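Local coordinates for protein polyphosphate kinase (Porphyromonas gingivalis, PDB 2O8R) that probably catalyses the reversible transfer of the terminal phosphate of ATP to a growing polyphosphate chain, at residues A[319-324]-A[592-597]; A[348-353]-A[471-476]. The protein carries 3 engineered substitutions. All blocks are in the same frame, centred on the assembly; numbering follows the deposited sequence.

Contact 1 of 2, residues A[319-324]-A[592-597]; sequences TLTPEP and DMYLEH. With SO4 (sulfate ion), chain F.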
loop_
_atom_site.group_PDB
_atom_site.type_symbol
_atom_site.label_atom_id
_atom_site.label_comp_id
_atom_site.label_asym_id
_atom_site.label_seq_id
_atom_site.Cartn_x
_atom_site.Cartn_y
_atom_site.Cartn_z
ATOM N N THR A 319 -7.288 24.609 -8.100
ATOM C CA THR A 319 -6.482 25.036 -9.249
ATOM C C THR A 319 -6.099 23.846 -10.085
ATOM O O THR A 319 -5.561 22.867 -9.578
ATOM C CB THR A 319 -5.195 25.780 -8.857
ATOM O OG1 THR A 319 -4.606 25.111 -7.745
ATOM C CG2 THR A 319 -5.516 27.235 -8.466
ATOM N N LEU A 320 -6.407 23.933 -11.373
ATOM C CA LEU A 320 -6.042 22.890 -12.312
ATOM C C LEU A 320 -4.585 23.047 -12.705
ATOM O O LEU A 320 -4.197 24.066 -13.276
ATOM C CB LEU A 320 -6.953 22.949 -13.536
ATOM C CG LEU A 320 -6.452 22.456 -14.892
ATOM C CD1 LEU A 320 -6.441 20.936 -14.978
ATOM C CD2 LEU A 320 -7.318 23.055 -15.969
ATOM N N THR A 321 -3.774 22.041 -12.396
ATOM C CA THR A 321 -2.377 22.072 -12.796
ATOM C C THR A 321 -2.235 21.715 -14.282
ATOM O O THR A 321 -2.840 20.757 -14.751
ATOM C CB THR A 321 -1.530 21.141 -11.935
ATOM O OG1 THR A 321 -1.817 19.789 -12.292
ATOM C CG2 THR A 321 -1.821 21.378 -10.441
ATOM N N PRO A 322 -1.435 22.495 -15.026
ATOM C CA PRO A 322 -1.353 22.347 -16.473
ATOM C C PRO A 322 -0.665 21.068 -16.927
ATOM O O PRO A 322 -0.026 20.371 -16.136
ATOM C CB PRO A 322 -0.517 23.555 -16.912
ATOM C CG PRO A 322 -0.494 24.480 -15.742
ATOM C CD PRO A 322 -0.553 23.571 -14.553
ATOM N N GLU A 323 -0.809 20.780 -18.214
ATOM C CA GLU A 323 -0.283 19.579 -18.804
ATOM C C GLU A 323 1.210 19.719 -18.919
ATOM O O GLU A 323 1.698 20.704 -19.466
ATOM C CB GLU A 323 -0.887 19.377 -20.183
ATOM C CG GLU A 323 -0.794 17.954 -20.688
ATOM C CD GLU A 323 -1.362 17.812 -22.079
ATOM O OE1 GLU A 323 -1.369 18.820 -22.826
ATOM O OE2 GLU A 323 -1.806 16.695 -22.425
ATOM N N PRO A 324 1.945 18.743 -18.377
ATOM C CA PRO A 324 3.403 18.785 -18.386
ATOM C C PRO A 324 4.003 18.757 -19.781
ATOM O O PRO A 324 3.689 17.881 -20.583
ATOM C CB PRO A 324 3.800 17.536 -17.604
ATOM C CG PRO A 324 2.594 17.192 -16.794
ATOM C CD PRO A 324 1.434 17.565 -17.660
ATOM N N ASP A 592 4.071 28.225 -2.465
ATOM C CA ASP A 592 2.946 28.184 -3.380
ATOM C C ASP A 592 2.518 26.704 -3.435
ATOM O O ASP A 592 2.947 25.900 -2.596
ATOM C CB ASP A 592 3.403 28.687 -4.751
ATOM C CG ASP A 592 2.266 29.254 -5.617
ATOM O OD1 ASP A 592 1.074 29.123 -5.270
ATOM O OD2 ASP A 592 2.578 29.837 -6.682
HETATM N N MSE A 593 1.691 26.339 -4.414
HETATM C CA MSE A 593 1.182 24.972 -4.521
HETATM C C MSE A 593 2.253 23.882 -4.673
HETATM O O MSE A 593 2.132 22.807 -4.077
HETATM C CB MSE A 593 0.195 24.869 -5.670
HETATM C CG MSE A 593 -0.651 23.622 -5.595
HETATM SE SE MSE A 593 -1.879 23.438 -7.082
HETATM C CE MSE A 593 -3.306 22.512 -6.117
ATOM N N TYR A 594 3.280 24.152 -5.479
ATOM C CA TYR A 594 4.384 23.219 -5.640
ATOM C C TYR A 594 5.382 23.463 -4.541
ATOM O O TYR A 594 5.592 24.600 -4.132
ATOM C CB TYR A 594 5.101 23.393 -6.985
ATOM C CG TYR A 594 4.235 23.249 -8.210
ATOM C CD1 TYR A 594 3.153 22.382 -8.235
ATOM C CD2 TYR A 594 4.530 23.956 -9.361
ATOM C CE1 TYR A 594 2.378 22.259 -9.346
ATOM C CE2 TYR A 594 3.767 23.830 -10.478
ATOM C CZ TYR A 594 2.688 22.989 -10.471
ATOM O OH TYR A 594 1.921 22.877 -11.607
ATOM N N LEU A 595 6.005 22.399 -4.057
ATOM C CA LEU A 595 7.022 22.560 -3.041
ATOM C C LEU A 595 8.316 22.980 -3.735
ATOM O O LEU A 595 8.853 22.261 -4.590
ATOM C CB LEU A 595 7.168 21.285 -2.215
ATOM C CG LEU A 595 8.076 21.293 -0.987
ATOM C CD1 LEU A 595 7.434 20.621 0.221
ATOM C CD2 LEU A 595 9.348 20.600 -1.334
ATOM N N GLU A 596 8.778 24.177 -3.383
ATOM C CA GLU A 596 9.961 24.780 -3.984
ATOM C C GLU A 596 11.215 24.090 -3.479
ATOM O O GLU A 596 11.801 24.473 -2.471
ATOM C CB GLU A 596 9.998 26.266 -3.666
ATOM C CG GLU A 596 8.958 27.083 -4.408
ATOM C CD GLU A 596 9.237 27.192 -5.900
ATOM O OE1 GLU A 596 10.415 27.166 -6.307
ATOM O OE2 GLU A 596 8.274 27.304 -6.674
ATOM N N HIS A 597 11.633 23.066 -4.203
ATOM C CA HIS A 597 12.555 22.131 -3.624
ATOM C C HIS A 597 13.912 22.221 -4.265
ATOM O O HIS A 597 14.869 21.646 -3.762
ATOM C CB HIS A 597 11.981 20.712 -3.736
ATOM C CG HIS A 597 12.769 19.685 -2.995
ATOM N ND1 HIS A 597 13.713 18.889 -3.608
ATOM C CD2 HIS A 597 12.773 19.340 -1.688
ATOM C CE1 HIS A 597 14.249 18.084 -2.712
ATOM N NE2 HIS A 597 13.694 18.336 -1.540
HETATM S S SO4 F . 15.233 15.807 0.392
HETATM O O1 SO4 F . 13.877 16.178 -0.007
HETATM O O2 SO4 F . 15.450 16.218 1.787
HETATM O O3 SO4 F . 15.394 14.359 0.272
HETATM O O4 SO4 F . 16.195 16.414 -0.523
#
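Tyr594 brings its phenol to the loop at Thr321 and Pro322: the ring carries its OH to 3.9 Å from Thr321 CB, with Pro322 CD about as near. The methyl of Thr321 approaches the ring obliquely, and the phenol slants across both residues. CG lies beside the backbone N, and the far end of the phenol comes closer to the loop 319-324 than CB does. Pro350 and Ile473 also touch this side chain, so a broad aromatic suits a place where the loop meets the sheet. The other flat group, His597, is far from 319-324. At its edge, in the ring plane, sits a sulfate, whose O1 accepts from His597 NE2 at 2.7 Å with a bent N-H...O angle of 138°. Arg599 binds the same ion, and the Tyr474 ring meets His597 with planes at about 50°. His597 is predicted to bind ATP, and the sulfate, probably from the crystallisation liquor, is consistent with an anion site there.

Met593, present as selenomethionine, lies against Thr319 and Thr321. Its chain leaves with CG anti to the backbone N (chi1 -164°) and slides past Thr319 in the opposite direction. SE comes 3.3 Å from Thr319 OG1 and lies 3.9 Å from Thr321 CG2, the Thr321 side chain crossing it at about a right angle. A long, flexible, unbranched side chain fits a small irregular surface such as this. Thr319 OG1 is hydrogen-bonded to Asp37 of helix 35-63, while Pro322 also rests on Tyr683 of helix 678-691.

Between the two segments the attraction is therefore van der Waals packing of threonine side chains, a proline ring, the selenium end of Met593 and the phenol, and the hydroxyl of Thr319 finds its hydrogen-bond partner outside the pair, in Asp37.

Contact 2 of 2, residues A[348-353]-A[471-476]; sequences HVPYYT and ARIYSD. With SO4 (sulfate ion), chain G.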
loop_
_atom_site.group_PDB
_atom_site.type_symbol
_atom_site.label_atom_id
_atom_site.label_comp_id
_atom_site.label_asym_id
_atom_site.label_seq_id
_atom_site.Cartn_x
_atom_site.Cartn_y
_atom_site.Cartn_z
ATOM N N HIS A 348 12.806 20.688 -15.765
ATOM C CA HIS A 348 12.235 21.334 -14.606
ATOM C C HIS A 348 10.881 20.726 -14.333
ATOM O O HIS A 348 9.908 20.980 -15.051
ATOM C CB HIS A 348 12.094 22.833 -14.860
ATOM C CG HIS A 348 13.362 23.485 -15.310
ATOM N ND1 HIS A 348 14.403 23.758 -14.449
ATOM C CD2 HIS A 348 13.755 23.921 -16.530
ATOM C CE1 HIS A 348 15.386 24.329 -15.121
ATOM N NE2 HIS A 348 15.017 24.441 -16.385
ATOM N N VAL A 349 10.803 19.927 -13.287
ATOM C CA VAL A 349 9.555 19.242 -13.046
ATOM C C VAL A 349 8.710 19.852 -11.987
ATOM O O VAL A 349 9.231 20.341 -10.982
ATOM C CB VAL A 349 9.696 17.769 -12.600
ATOM C CG1 VAL A 349 10.309 16.926 -13.685
ATOM C CG2 VAL A 349 10.446 17.660 -11.245
ATOM N N PRO A 350 7.477 20.097 -12.386
ATOM C CA PRO A 350 6.153 19.581 -12.596
ATOM C C PRO A 350 5.925 20.025 -14.050
ATOM O O PRO A 350 5.283 19.317 -14.817
ATOM C CB PRO A 350 5.289 20.373 -11.625
ATOM C CG PRO A 350 6.234 21.322 -10.924
ATOM C CD PRO A 350 7.372 21.467 -11.880
ATOM N N TYR A 351 6.529 21.171 -14.408
ATOM C CA TYR A 351 6.447 21.834 -15.719
ATOM C C TYR A 351 6.743 20.904 -16.900
ATOM O O TYR A 351 6.029 20.920 -17.894
ATOM C CB TYR A 351 7.392 23.048 -15.765
ATOM C CG TYR A 351 7.347 23.953 -14.536
ATOM C CD1 TYR A 351 6.199 24.660 -14.213
ATOM C CD2 TYR A 351 8.460 24.115 -13.716
ATOM C CE1 TYR A 351 6.143 25.485 -13.106
ATOM C CE2 TYR A 351 8.404 24.928 -12.587
ATOM C CZ TYR A 351 7.241 25.623 -12.296
ATOM O OH TYR A 351 7.161 26.454 -11.193
ATOM N N TYR A 352 7.795 20.102 -16.780
ATOM C CA TYR A 352 8.066 19.026 -17.718
ATOM C C TYR A 352 7.648 17.720 -17.064
ATOM O O TYR A 352 7.454 17.692 -15.844
ATOM C CB TYR A 352 9.549 18.958 -18.034
ATOM C CG TYR A 352 10.056 20.062 -18.933
ATOM C CD1 TYR A 352 10.174 19.862 -20.302
ATOM C CD2 TYR A 352 10.439 21.293 -18.412
ATOM C CE1 TYR A 352 10.644 20.849 -21.132
ATOM C CE2 TYR A 352 10.905 22.301 -19.238
ATOM C CZ TYR A 352 11.007 22.074 -20.601
ATOM O OH TYR A 352 11.481 23.072 -21.433
ATOM N N THR A 353 7.512 16.651 -17.861
ATOM C CA THR A 353 7.205 15.319 -17.325
ATOM C C THR A 353 8.321 14.784 -16.475
ATOM O O THR A 353 9.448 15.269 -16.514
ATOM C CB THR A 353 6.975 14.223 -18.416
ATOM O OG1 THR A 353 7.553 14.634 -19.661
ATOM C CG2 THR A 353 5.486 13.897 -18.585
ATOM N N ALA A 471 1.884 13.133 -2.672
ATOM C CA ALA A 471 0.639 13.778 -3.097
ATOM C C ALA A 471 0.864 15.255 -3.390
ATOM O O ALA A 471 0.266 15.814 -4.312
ATOM C CB ALA A 471 -0.446 13.600 -2.055
ATOM N N ARG A 472 1.726 15.875 -2.589
ATOM C CA ARG A 472 2.243 17.206 -2.876
ATOM C C ARG A 472 3.169 17.124 -4.079
ATOM O O ARG A 472 3.994 16.208 -4.191
ATOM C CB ARG A 472 3.029 17.744 -1.684
ATOM C CG ARG A 472 3.559 19.150 -1.846
ATOM C CD ARG A 472 2.553 20.194 -1.412
ATOM N NE ARG A 472 3.166 21.104 -0.447
ATOM C CZ ARG A 472 3.607 22.324 -0.735
ATOM N NH1 ARG A 472 3.488 22.800 -1.958
ATOM N NH2 ARG A 472 4.154 23.075 0.204
ATOM N N ILE A 473 3.030 18.087 -4.979
ATOM C CA ILE A 473 3.876 18.144 -6.140
ATOM C C ILE A 473 5.155 18.907 -5.816
ATOM O O ILE A 473 5.109 19.993 -5.244
ATOM C CB ILE A 473 3.116 18.751 -7.312
ATOM C CG1 ILE A 473 1.827 17.956 -7.524
ATOM C CG2 ILE A 473 3.973 18.739 -8.581
ATOM C CD1 ILE A 473 0.824 18.613 -8.438
ATOM N N TYR A 474 6.294 18.308 -6.165
ATOM C CA TYR A 474 7.617 18.907 -5.940
ATOM C C TYR A 474 8.139 19.602 -7.182
ATOM O O TYR A 474 8.151 19.025 -8.255
ATOM C CB TYR A 474 8.641 17.830 -5.536
ATOM C CG TYR A 474 8.652 17.517 -4.058
ATOM C CD1 TYR A 474 7.460 17.310 -3.363
ATOM C CD2 TYR A 474 9.846 17.423 -3.357
ATOM C CE1 TYR A 474 7.453 17.033 -2.035
ATOM C CE2 TYR A 474 9.847 17.144 -1.996
ATOM C CZ TYR A 474 8.639 16.950 -1.346
ATOM O OH TYR A 474 8.590 16.660 -0.007
ATOM N N SER A 475 8.572 20.844 -7.034
ATOM C CA SER A 475 9.355 21.486 -8.070
ATOM C C SER A 475 10.820 21.068 -7.864
ATOM O O SER A 475 11.361 21.187 -6.758
ATOM C CB SER A 475 9.159 23.006 -8.013
ATOM O OG SER A 475 10.116 23.710 -8.784
ATOM N N ASP A 476 11.446 20.552 -8.919
ATOM C CA ASP A 476 12.846 20.121 -8.859
ATOM C C ASP A 476 13.537 20.323 -10.204
ATOM O O ASP A 476 12.878 20.518 -11.237
ATOM C CB ASP A 476 12.941 18.642 -8.486
ATOM C CG ASP A 476 12.904 18.408 -7.008
ATOM O OD1 ASP A 476 13.661 19.072 -6.276
ATOM O OD2 ASP A 476 12.121 17.538 -6.581
HETATM S S SO4 G . 2.494 13.477 0.454
HETATM O O1 SO4 G . 2.175 12.316 -0.367
HETATM O O2 SO4 G . 1.813 13.342 1.738
HETATM O O3 SO4 G . 3.935 13.551 0.675
HETATM O O4 SO4 G . 2.055 14.701 -0.200
HETATM O O HOH W 1 10.850 22.750 -11.191
HETATM O O HOH W 2 9.313 26.406 -9.404
#
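From Ile473 to Asp476 the chain lies against Val349 and Pro350, but the segment 471-476 starts just before that, at a sulfate. The backbone N-H groups of Ala471 and Arg472 both point at this ion, Arg472 N reaching its O4 at 2.7 Å, and Thr470 OG1 binds it too. Arg472, bent at chi2 and chi3, touches Phe41 and Ile44 of helix 35-63 and gives NH1 to Asp592 O. Ile473 makes the first apolar contact: its CG2, anti to the backbone N, meets Pro350 CB at 3.7 Å, the two side chains crossing obliquely, a good use of a beta-branched residue beside a rigid ring.

The strand 474-481 pairs antiparallel with strand 345-349 in the mixed sheet of the first C-terminal domain, which belongs to the phospholipase D clan. Tyr474, predicted to bind ATP, has Asp476 OD2 in the plane at its ring edge. Next, the CA-H of Ser475 points at Val349 O, 3.1 Å from CA to oxygen. Its small hydroxyl, with OG anti to the backbone N (chi1 166°), hydrogen-bonds two waters. One of these donates to both Val349 O and Asp476 O, and the other is shared with Tyr351 OH, 2.8 Å from the water.

Asp476 and Val349 form a hydrogen-bonded pair: Val349 N donates to Asp476 O, and Asp476 N returns a bond of 3.0 Å to Val349 O. On their shared face Val349 CG2 packs 3.8 Å from Asp476 CB. Pro350, which has no N-H, follows Val349 as the chain turns, with Tyr352 N bonded to His348 O. The carboxylate of Asp476 is buried, and its OD1 accepts from His597 ND1 and bonds Thr463 OG1.

Overall arrangement
From the N terminus, the chain first supplies the loop 319-324, between strand 294-297 and helix 328-331, and only later, in the second C-terminal domain, does 592-597 come back to close the large loop of contact 1. Within that loop lies the shorter one of contact 2, from strand 345-349 to strand 474-481 in the first C-terminal domain, so the contacts nest rather than cross. Their centres are about 7 Å apart. Strand 595-596 runs parallel beside 474-481, with Leu595 N 2.8 Å from Ile473 O, and thereby extends the sheet of one C-terminal domain with chain from the other. Together they join the loop 319-324 to both domains beside the predicted ATP-binding residues.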